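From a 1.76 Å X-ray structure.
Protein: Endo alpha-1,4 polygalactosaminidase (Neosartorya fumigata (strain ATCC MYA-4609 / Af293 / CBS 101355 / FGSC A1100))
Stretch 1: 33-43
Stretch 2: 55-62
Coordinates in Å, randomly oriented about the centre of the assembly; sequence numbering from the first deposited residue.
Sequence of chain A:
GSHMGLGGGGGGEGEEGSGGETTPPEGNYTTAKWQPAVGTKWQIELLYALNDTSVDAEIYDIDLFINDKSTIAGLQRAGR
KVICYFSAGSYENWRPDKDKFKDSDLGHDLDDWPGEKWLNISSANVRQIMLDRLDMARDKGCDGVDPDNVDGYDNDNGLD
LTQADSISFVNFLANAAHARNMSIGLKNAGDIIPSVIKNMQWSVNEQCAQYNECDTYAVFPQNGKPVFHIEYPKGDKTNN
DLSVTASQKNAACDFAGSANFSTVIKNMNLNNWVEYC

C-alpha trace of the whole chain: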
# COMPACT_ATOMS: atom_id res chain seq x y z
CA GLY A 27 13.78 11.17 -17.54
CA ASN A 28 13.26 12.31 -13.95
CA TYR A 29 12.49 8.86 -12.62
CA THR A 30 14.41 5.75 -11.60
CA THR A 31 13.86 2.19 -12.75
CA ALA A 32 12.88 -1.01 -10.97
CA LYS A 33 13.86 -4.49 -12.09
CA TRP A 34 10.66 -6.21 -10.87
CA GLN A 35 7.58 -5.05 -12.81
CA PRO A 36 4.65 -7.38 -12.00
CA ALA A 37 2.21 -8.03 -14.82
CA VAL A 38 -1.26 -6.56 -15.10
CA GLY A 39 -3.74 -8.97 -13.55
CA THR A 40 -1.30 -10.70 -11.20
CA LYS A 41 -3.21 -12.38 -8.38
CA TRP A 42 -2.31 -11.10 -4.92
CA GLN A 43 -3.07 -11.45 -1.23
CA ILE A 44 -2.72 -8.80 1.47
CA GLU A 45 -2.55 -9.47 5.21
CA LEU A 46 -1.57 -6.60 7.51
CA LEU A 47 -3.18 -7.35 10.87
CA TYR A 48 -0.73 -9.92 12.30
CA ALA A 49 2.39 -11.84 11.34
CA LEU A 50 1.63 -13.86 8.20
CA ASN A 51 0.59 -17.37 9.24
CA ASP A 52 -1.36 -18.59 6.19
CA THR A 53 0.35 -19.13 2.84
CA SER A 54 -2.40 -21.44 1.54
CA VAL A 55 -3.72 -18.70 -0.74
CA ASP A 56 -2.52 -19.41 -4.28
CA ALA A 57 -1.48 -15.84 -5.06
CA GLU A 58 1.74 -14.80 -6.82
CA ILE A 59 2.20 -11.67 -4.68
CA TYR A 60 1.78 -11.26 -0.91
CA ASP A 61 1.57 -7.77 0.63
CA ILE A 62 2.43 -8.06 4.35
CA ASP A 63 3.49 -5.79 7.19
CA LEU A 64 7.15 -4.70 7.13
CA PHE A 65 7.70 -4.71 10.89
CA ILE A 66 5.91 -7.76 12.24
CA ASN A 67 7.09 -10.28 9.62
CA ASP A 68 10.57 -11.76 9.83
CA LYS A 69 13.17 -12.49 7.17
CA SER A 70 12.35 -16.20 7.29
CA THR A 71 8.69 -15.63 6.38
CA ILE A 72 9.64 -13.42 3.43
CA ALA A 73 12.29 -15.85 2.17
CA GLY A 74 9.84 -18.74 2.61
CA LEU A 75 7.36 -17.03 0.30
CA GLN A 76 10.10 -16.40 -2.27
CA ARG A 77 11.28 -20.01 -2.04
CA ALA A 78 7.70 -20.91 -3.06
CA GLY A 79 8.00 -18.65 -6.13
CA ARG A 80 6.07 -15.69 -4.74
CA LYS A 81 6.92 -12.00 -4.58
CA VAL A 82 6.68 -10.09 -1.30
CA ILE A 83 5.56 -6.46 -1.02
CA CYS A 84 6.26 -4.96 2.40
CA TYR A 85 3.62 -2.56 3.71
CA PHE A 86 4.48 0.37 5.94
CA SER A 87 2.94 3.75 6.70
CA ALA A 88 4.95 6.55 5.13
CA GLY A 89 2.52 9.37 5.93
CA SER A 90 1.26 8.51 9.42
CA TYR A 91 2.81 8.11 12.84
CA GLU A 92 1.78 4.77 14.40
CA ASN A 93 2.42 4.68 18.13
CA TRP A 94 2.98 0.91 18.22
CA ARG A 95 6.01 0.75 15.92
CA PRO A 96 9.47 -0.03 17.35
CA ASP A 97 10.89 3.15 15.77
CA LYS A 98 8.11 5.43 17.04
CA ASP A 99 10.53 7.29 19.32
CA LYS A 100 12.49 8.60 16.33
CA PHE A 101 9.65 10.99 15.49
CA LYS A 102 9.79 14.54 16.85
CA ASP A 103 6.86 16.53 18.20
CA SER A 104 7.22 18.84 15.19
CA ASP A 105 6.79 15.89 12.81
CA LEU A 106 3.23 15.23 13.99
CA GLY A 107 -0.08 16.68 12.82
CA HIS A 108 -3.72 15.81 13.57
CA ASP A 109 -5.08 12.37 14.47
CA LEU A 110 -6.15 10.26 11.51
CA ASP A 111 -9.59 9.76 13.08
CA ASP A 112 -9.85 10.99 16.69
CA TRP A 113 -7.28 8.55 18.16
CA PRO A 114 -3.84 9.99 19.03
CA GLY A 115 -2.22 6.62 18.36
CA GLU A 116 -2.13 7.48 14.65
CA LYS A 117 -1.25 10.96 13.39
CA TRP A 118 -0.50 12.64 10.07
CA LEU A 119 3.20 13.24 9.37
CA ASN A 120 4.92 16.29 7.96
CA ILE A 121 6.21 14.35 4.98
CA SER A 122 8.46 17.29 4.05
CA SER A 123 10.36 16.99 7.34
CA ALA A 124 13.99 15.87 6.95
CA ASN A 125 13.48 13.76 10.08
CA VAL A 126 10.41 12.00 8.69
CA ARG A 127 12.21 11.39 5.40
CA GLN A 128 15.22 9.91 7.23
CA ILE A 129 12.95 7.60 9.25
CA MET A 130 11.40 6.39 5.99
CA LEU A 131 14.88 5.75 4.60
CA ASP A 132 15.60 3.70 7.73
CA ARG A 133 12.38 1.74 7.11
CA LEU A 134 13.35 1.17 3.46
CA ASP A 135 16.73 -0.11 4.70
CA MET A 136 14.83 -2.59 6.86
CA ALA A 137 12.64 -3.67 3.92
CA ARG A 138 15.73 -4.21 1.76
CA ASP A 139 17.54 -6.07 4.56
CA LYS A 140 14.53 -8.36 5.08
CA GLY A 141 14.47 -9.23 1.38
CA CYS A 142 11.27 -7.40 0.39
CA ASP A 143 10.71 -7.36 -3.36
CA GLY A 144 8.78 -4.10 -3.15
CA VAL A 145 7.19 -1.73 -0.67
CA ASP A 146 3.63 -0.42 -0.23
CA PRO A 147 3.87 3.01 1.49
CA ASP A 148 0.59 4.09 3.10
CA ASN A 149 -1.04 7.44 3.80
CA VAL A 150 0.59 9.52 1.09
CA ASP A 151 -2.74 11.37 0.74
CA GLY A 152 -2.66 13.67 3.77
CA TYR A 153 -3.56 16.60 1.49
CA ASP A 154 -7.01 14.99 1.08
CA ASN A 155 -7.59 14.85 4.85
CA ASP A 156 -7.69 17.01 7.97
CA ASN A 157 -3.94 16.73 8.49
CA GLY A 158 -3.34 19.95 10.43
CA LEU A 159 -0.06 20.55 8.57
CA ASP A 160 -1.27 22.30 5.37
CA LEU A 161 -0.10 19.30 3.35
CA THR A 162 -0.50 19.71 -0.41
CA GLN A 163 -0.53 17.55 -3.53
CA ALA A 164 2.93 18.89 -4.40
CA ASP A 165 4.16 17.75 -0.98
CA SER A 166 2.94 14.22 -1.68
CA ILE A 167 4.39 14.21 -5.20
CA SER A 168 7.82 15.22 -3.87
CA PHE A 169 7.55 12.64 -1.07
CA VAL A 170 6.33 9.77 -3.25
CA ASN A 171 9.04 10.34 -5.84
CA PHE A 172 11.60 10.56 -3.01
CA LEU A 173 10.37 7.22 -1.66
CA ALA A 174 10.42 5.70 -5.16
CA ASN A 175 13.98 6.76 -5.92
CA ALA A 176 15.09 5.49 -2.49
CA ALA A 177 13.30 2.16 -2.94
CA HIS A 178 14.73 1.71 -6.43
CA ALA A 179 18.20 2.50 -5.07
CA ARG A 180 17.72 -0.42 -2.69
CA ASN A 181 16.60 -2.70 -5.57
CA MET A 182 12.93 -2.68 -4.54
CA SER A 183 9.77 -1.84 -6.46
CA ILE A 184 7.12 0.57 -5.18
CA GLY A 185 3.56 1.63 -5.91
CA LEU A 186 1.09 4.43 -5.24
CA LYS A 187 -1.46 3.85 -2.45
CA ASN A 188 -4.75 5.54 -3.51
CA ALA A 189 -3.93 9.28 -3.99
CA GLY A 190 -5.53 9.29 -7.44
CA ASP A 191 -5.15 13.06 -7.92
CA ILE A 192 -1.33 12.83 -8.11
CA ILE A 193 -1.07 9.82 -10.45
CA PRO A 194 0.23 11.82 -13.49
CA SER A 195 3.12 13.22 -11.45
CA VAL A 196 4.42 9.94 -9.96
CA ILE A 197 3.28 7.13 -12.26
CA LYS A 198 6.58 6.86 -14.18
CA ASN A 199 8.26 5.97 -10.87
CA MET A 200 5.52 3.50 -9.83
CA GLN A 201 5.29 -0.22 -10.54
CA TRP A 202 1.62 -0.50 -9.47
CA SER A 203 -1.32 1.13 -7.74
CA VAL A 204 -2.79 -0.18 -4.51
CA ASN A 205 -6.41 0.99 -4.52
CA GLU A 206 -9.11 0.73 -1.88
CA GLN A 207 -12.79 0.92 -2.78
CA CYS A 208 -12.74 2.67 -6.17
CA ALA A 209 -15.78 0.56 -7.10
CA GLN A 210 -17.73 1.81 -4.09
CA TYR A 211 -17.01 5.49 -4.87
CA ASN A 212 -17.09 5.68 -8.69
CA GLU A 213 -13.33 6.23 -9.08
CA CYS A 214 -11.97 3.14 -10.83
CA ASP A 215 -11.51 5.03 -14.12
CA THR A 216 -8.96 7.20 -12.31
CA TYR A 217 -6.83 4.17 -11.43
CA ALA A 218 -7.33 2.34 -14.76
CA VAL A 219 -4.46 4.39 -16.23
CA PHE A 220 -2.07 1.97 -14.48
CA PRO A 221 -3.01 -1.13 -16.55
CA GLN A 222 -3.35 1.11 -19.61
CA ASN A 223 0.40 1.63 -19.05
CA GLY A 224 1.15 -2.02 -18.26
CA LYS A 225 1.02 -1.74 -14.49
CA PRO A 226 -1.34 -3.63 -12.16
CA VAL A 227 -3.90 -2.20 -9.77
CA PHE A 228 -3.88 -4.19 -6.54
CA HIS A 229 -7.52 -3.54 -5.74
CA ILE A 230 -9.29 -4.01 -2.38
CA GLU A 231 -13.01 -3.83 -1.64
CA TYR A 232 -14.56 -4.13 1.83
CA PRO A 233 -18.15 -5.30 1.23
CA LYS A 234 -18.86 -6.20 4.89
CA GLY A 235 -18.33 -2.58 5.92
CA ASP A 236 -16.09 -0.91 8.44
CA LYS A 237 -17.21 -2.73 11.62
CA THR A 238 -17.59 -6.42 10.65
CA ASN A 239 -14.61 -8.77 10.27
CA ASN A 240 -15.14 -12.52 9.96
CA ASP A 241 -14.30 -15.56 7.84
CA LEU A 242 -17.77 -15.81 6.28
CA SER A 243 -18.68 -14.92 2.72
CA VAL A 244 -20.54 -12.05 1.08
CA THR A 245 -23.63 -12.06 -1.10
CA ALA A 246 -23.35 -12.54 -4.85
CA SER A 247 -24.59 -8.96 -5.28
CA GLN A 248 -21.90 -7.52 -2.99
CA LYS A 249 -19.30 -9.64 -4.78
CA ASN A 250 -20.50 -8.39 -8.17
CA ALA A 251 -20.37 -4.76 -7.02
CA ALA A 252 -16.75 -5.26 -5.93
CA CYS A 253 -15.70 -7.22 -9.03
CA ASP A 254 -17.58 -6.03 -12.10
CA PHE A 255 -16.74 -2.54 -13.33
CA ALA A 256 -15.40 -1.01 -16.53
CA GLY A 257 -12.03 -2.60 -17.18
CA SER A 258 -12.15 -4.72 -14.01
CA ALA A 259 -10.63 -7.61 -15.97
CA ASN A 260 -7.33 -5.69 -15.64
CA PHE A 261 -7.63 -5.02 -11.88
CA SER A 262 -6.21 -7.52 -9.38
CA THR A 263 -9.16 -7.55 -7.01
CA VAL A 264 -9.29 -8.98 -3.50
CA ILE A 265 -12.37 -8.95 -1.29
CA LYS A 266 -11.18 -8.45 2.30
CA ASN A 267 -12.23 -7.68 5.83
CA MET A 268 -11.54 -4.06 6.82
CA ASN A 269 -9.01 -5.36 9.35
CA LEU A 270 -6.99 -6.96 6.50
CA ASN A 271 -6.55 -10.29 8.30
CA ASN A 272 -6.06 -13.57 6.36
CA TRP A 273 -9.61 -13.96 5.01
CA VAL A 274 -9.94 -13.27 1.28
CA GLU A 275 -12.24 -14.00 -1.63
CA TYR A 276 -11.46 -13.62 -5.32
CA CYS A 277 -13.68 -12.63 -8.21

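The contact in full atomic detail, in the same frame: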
# COMPACT_ATOMS: atom_id res chain seq x y z
N LYS A 33 13.68 -3.28 -11.31
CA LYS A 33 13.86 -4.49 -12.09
C LYS A 33 12.62 -5.38 -12.07
O LYS A 33 12.33 -6.05 -13.06
CB LYS A 33 15.09 -5.26 -11.60
CG LYS A 33 16.40 -4.54 -11.86
CD LYS A 33 17.57 -5.49 -11.79
N TRP A 34 11.86 -5.39 -10.97
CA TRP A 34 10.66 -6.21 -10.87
C TRP A 34 9.44 -5.36 -11.23
O TRP A 34 9.04 -4.47 -10.47
CB TRP A 34 10.49 -6.80 -9.47
CG TRP A 34 9.15 -7.46 -9.29
CD1 TRP A 34 8.55 -8.34 -10.15
CD2 TRP A 34 8.24 -7.29 -8.19
NE1 TRP A 34 7.32 -8.73 -9.66
CE2 TRP A 34 7.11 -8.10 -8.46
CE3 TRP A 34 8.27 -6.54 -7.02
CZ2 TRP A 34 6.02 -8.17 -7.59
CZ3 TRP A 34 7.19 -6.62 -6.14
CH2 TRP A 34 6.08 -7.42 -6.44
N GLN A 35 8.85 -5.66 -12.39
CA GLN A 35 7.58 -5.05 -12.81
C GLN A 35 6.53 -6.14 -12.93
O GLN A 35 6.46 -6.83 -13.96
CB GLN A 35 7.74 -4.31 -14.14
CG GLN A 35 6.42 -3.76 -14.68
CD GLN A 35 5.74 -2.78 -13.73
OE1 GLN A 35 6.19 -1.64 -13.59
NE2 GLN A 35 4.66 -3.22 -13.09
N PRO A 36 5.69 -6.34 -11.91
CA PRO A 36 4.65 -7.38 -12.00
C PRO A 36 3.67 -7.10 -13.13
O PRO A 36 3.44 -5.95 -13.53
CB PRO A 36 3.97 -7.32 -10.63
CG PRO A 36 4.22 -5.89 -10.15
CD PRO A 36 5.62 -5.59 -10.65
N ALA A 37 3.09 -8.17 -13.67
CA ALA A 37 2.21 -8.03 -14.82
C ALA A 37 0.83 -7.56 -14.38
O ALA A 37 0.40 -7.81 -13.26
CB ALA A 37 2.10 -9.35 -15.58
N VAL A 38 0.15 -6.86 -15.29
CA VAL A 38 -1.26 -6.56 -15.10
C VAL A 38 -2.02 -7.85 -14.83
O VAL A 38 -1.77 -8.88 -15.48
CB VAL A 38 -1.83 -5.84 -16.34
CG1 VAL A 38 -3.35 -5.72 -16.24
CG2 VAL A 38 -1.19 -4.46 -16.50
N GLY A 39 -2.92 -7.81 -13.86
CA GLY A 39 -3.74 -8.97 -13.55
C GLY A 39 -3.14 -9.97 -12.59
O GLY A 39 -3.79 -10.98 -12.28
N THR A 40 -1.92 -9.73 -12.09
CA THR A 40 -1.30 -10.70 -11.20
C THR A 40 -2.12 -10.85 -9.93
O THR A 40 -2.49 -9.86 -9.29
CB THR A 40 0.13 -10.28 -10.86
OG1 THR A 40 0.93 -10.26 -12.05
CG2 THR A 40 0.74 -11.27 -9.87
N LYS A 41 -2.43 -12.10 -9.58
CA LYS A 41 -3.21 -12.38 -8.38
C LYS A 41 -2.38 -12.09 -7.13
O LYS A 41 -1.19 -12.42 -7.06
CB LYS A 41 -3.66 -13.84 -8.37
CG LYS A 41 -4.60 -14.20 -7.24
CD LYS A 41 -5.03 -15.67 -7.40
CE LYS A 41 -5.86 -16.16 -6.23
NZ LYS A 41 -6.24 -17.60 -6.42
N TRP A 42 -3.02 -11.48 -6.13
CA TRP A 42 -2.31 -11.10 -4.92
C TRP A 42 -3.14 -11.44 -3.69
O TRP A 42 -4.33 -11.79 -3.77
CB TRP A 42 -1.92 -9.61 -4.91
CG TRP A 42 -3.05 -8.62 -4.66
CD1 TRP A 42 -4.26 -8.57 -5.30
CD2 TRP A 42 -3.02 -7.51 -3.76
NE1 TRP A 42 -5.00 -7.51 -4.82
CE2 TRP A 42 -4.26 -6.84 -3.87
CE3 TRP A 42 -2.06 -7.01 -2.86
CZ2 TRP A 42 -4.59 -5.71 -3.12
CZ3 TRP A 42 -2.38 -5.87 -2.10
CH2 TRP A 42 -3.63 -5.23 -2.25
N GLN A 43 -2.47 -11.36 -2.55
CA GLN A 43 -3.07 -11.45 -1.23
C GLN A 43 -2.45 -10.34 -0.40
O GLN A 43 -1.30 -9.95 -0.63
CB GLN A 43 -2.81 -12.85 -0.61
CG GLN A 43 -2.90 -12.96 0.93
CD GLN A 43 -4.31 -12.85 1.50
OE1 GLN A 43 -5.10 -12.00 1.08
NE2 GLN A 43 -4.64 -13.71 2.46
N VAL A 55 -3.12 -19.44 0.36
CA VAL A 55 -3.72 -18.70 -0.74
C VAL A 55 -2.78 -18.77 -1.93
O VAL A 55 -1.61 -18.39 -1.85
CB VAL A 55 -4.00 -17.25 -0.32
CG1 VAL A 55 -4.66 -16.49 -1.45
CG2 VAL A 55 -4.89 -17.25 0.93
N ASP A 56 -3.30 -19.26 -3.06
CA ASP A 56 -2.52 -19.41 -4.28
C ASP A 56 -2.45 -18.07 -5.03
O ASP A 56 -3.05 -17.88 -6.09
CB ASP A 56 -3.12 -20.50 -5.15
CG ASP A 56 -2.32 -20.75 -6.40
OD1 ASP A 56 -1.10 -20.51 -6.36
OD2 ASP A 56 -2.93 -21.17 -7.41
N ALA A 57 -1.71 -17.13 -4.45
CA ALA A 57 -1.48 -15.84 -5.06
C ALA A 57 0.01 -15.66 -5.33
O ALA A 57 0.84 -16.09 -4.54
CB ALA A 57 -1.97 -14.69 -4.16
N GLU A 58 0.33 -15.00 -6.45
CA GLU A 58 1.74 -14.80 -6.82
C GLU A 58 2.41 -13.75 -5.95
O GLU A 58 3.63 -13.78 -5.80
CB GLU A 58 1.88 -14.36 -8.27
CG GLU A 58 1.62 -15.41 -9.32
CD GLU A 58 1.92 -14.88 -10.72
OE1 GLU A 58 3.04 -14.37 -10.93
OE2 GLU A 58 1.03 -14.95 -11.59
N ILE A 59 1.65 -12.80 -5.42
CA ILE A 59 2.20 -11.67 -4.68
C ILE A 59 1.51 -11.61 -3.32
O ILE A 59 0.28 -11.67 -3.26
CB ILE A 59 2.02 -10.33 -5.42
CG1 ILE A 59 2.85 -10.31 -6.71
CG2 ILE A 59 2.38 -9.18 -4.51
CD1 ILE A 59 2.51 -9.13 -7.63
N TYR A 60 2.30 -11.48 -2.26
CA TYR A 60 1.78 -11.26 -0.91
C TYR A 60 2.24 -9.90 -0.42
O TYR A 60 3.43 -9.62 -0.45
CB TYR A 60 2.27 -12.34 0.07
CG TYR A 60 1.45 -13.63 0.10
CD1 TYR A 60 1.28 -14.40 -1.04
CD2 TYR A 60 0.88 -14.08 1.29
CE1 TYR A 60 0.55 -15.58 -1.00
CE2 TYR A 60 0.15 -15.24 1.34
CZ TYR A 60 -0.01 -15.99 0.19
OH TYR A 60 -0.73 -17.17 0.22
N ASP A 61 1.29 -9.08 0.04
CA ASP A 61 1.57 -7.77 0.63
C ASP A 61 1.37 -7.94 2.14
O ASP A 61 0.26 -8.24 2.60
CB ASP A 61 0.63 -6.72 0.04
CG ASP A 61 0.90 -5.30 0.52
OD1 ASP A 61 1.74 -5.09 1.42
OD2 ASP A 61 0.25 -4.38 -0.02
N ILE A 62 2.46 -7.79 2.91
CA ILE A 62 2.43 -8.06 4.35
C ILE A 62 3.17 -6.95 5.09
O ILE A 62 3.97 -6.20 4.51
CB ILE A 62 3.05 -9.43 4.69
CG1 ILE A 62 4.52 -9.47 4.26
CG2 ILE A 62 2.26 -10.58 4.00
CD1 ILE A 62 5.23 -10.81 4.56
O HOH W 1 -1.48 -14.30 -11.14
O HOH W 2 -4.88 -19.60 -8.00

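The carbonyl of K41 is shared: its O accepts weak hydrogen bonds from two successive amides, E58 N at 3.1 Å and I59 N at 3.3 Å, just where a loop gives way to a parallel ladder. Beyond it the bonding becomes regular. Q43 N donates to I59 O (2.9 Å) and D61 N to Q43 O (2.8 Å), so Q43 uses both its backbone groups on the neighbouring strand, with W42 beside I59 and Q43 beside Y60.

On the face carrying W42 and I59, the two CB atoms lie 4.0 Å apart. Isoleucine suits this place because its branched, apolar side chain reaches back to the loop: I59 CD1 meets W34 CZ2 at the indole edge (3.6 Å), P36 CB (3.8 Å) and T40 CG2 (3.6 Å). T40 offers that methyl while its OG1 bonds A37 O (2.8 Å), bracing the type II turn in which G39 adopts a positive phi, where a CB would jam against V38 O.

On the other face, Q43 CB sits 4.1 Å from the Y60 ring centroid, almost on the ring normal, a CH-pi contact using the aliphatic part of glutamine. A57, with only a methyl, fits close to the backbone, its CB 3.5 Å from W42 C.

K41, all its chi angles t, is long enough to bring NZ to D56 O (3.2 Å, a weak hydrogen bond), and a water that accepts from NZ donates to D56 OD2, a solvated arrangement suited to charged residues.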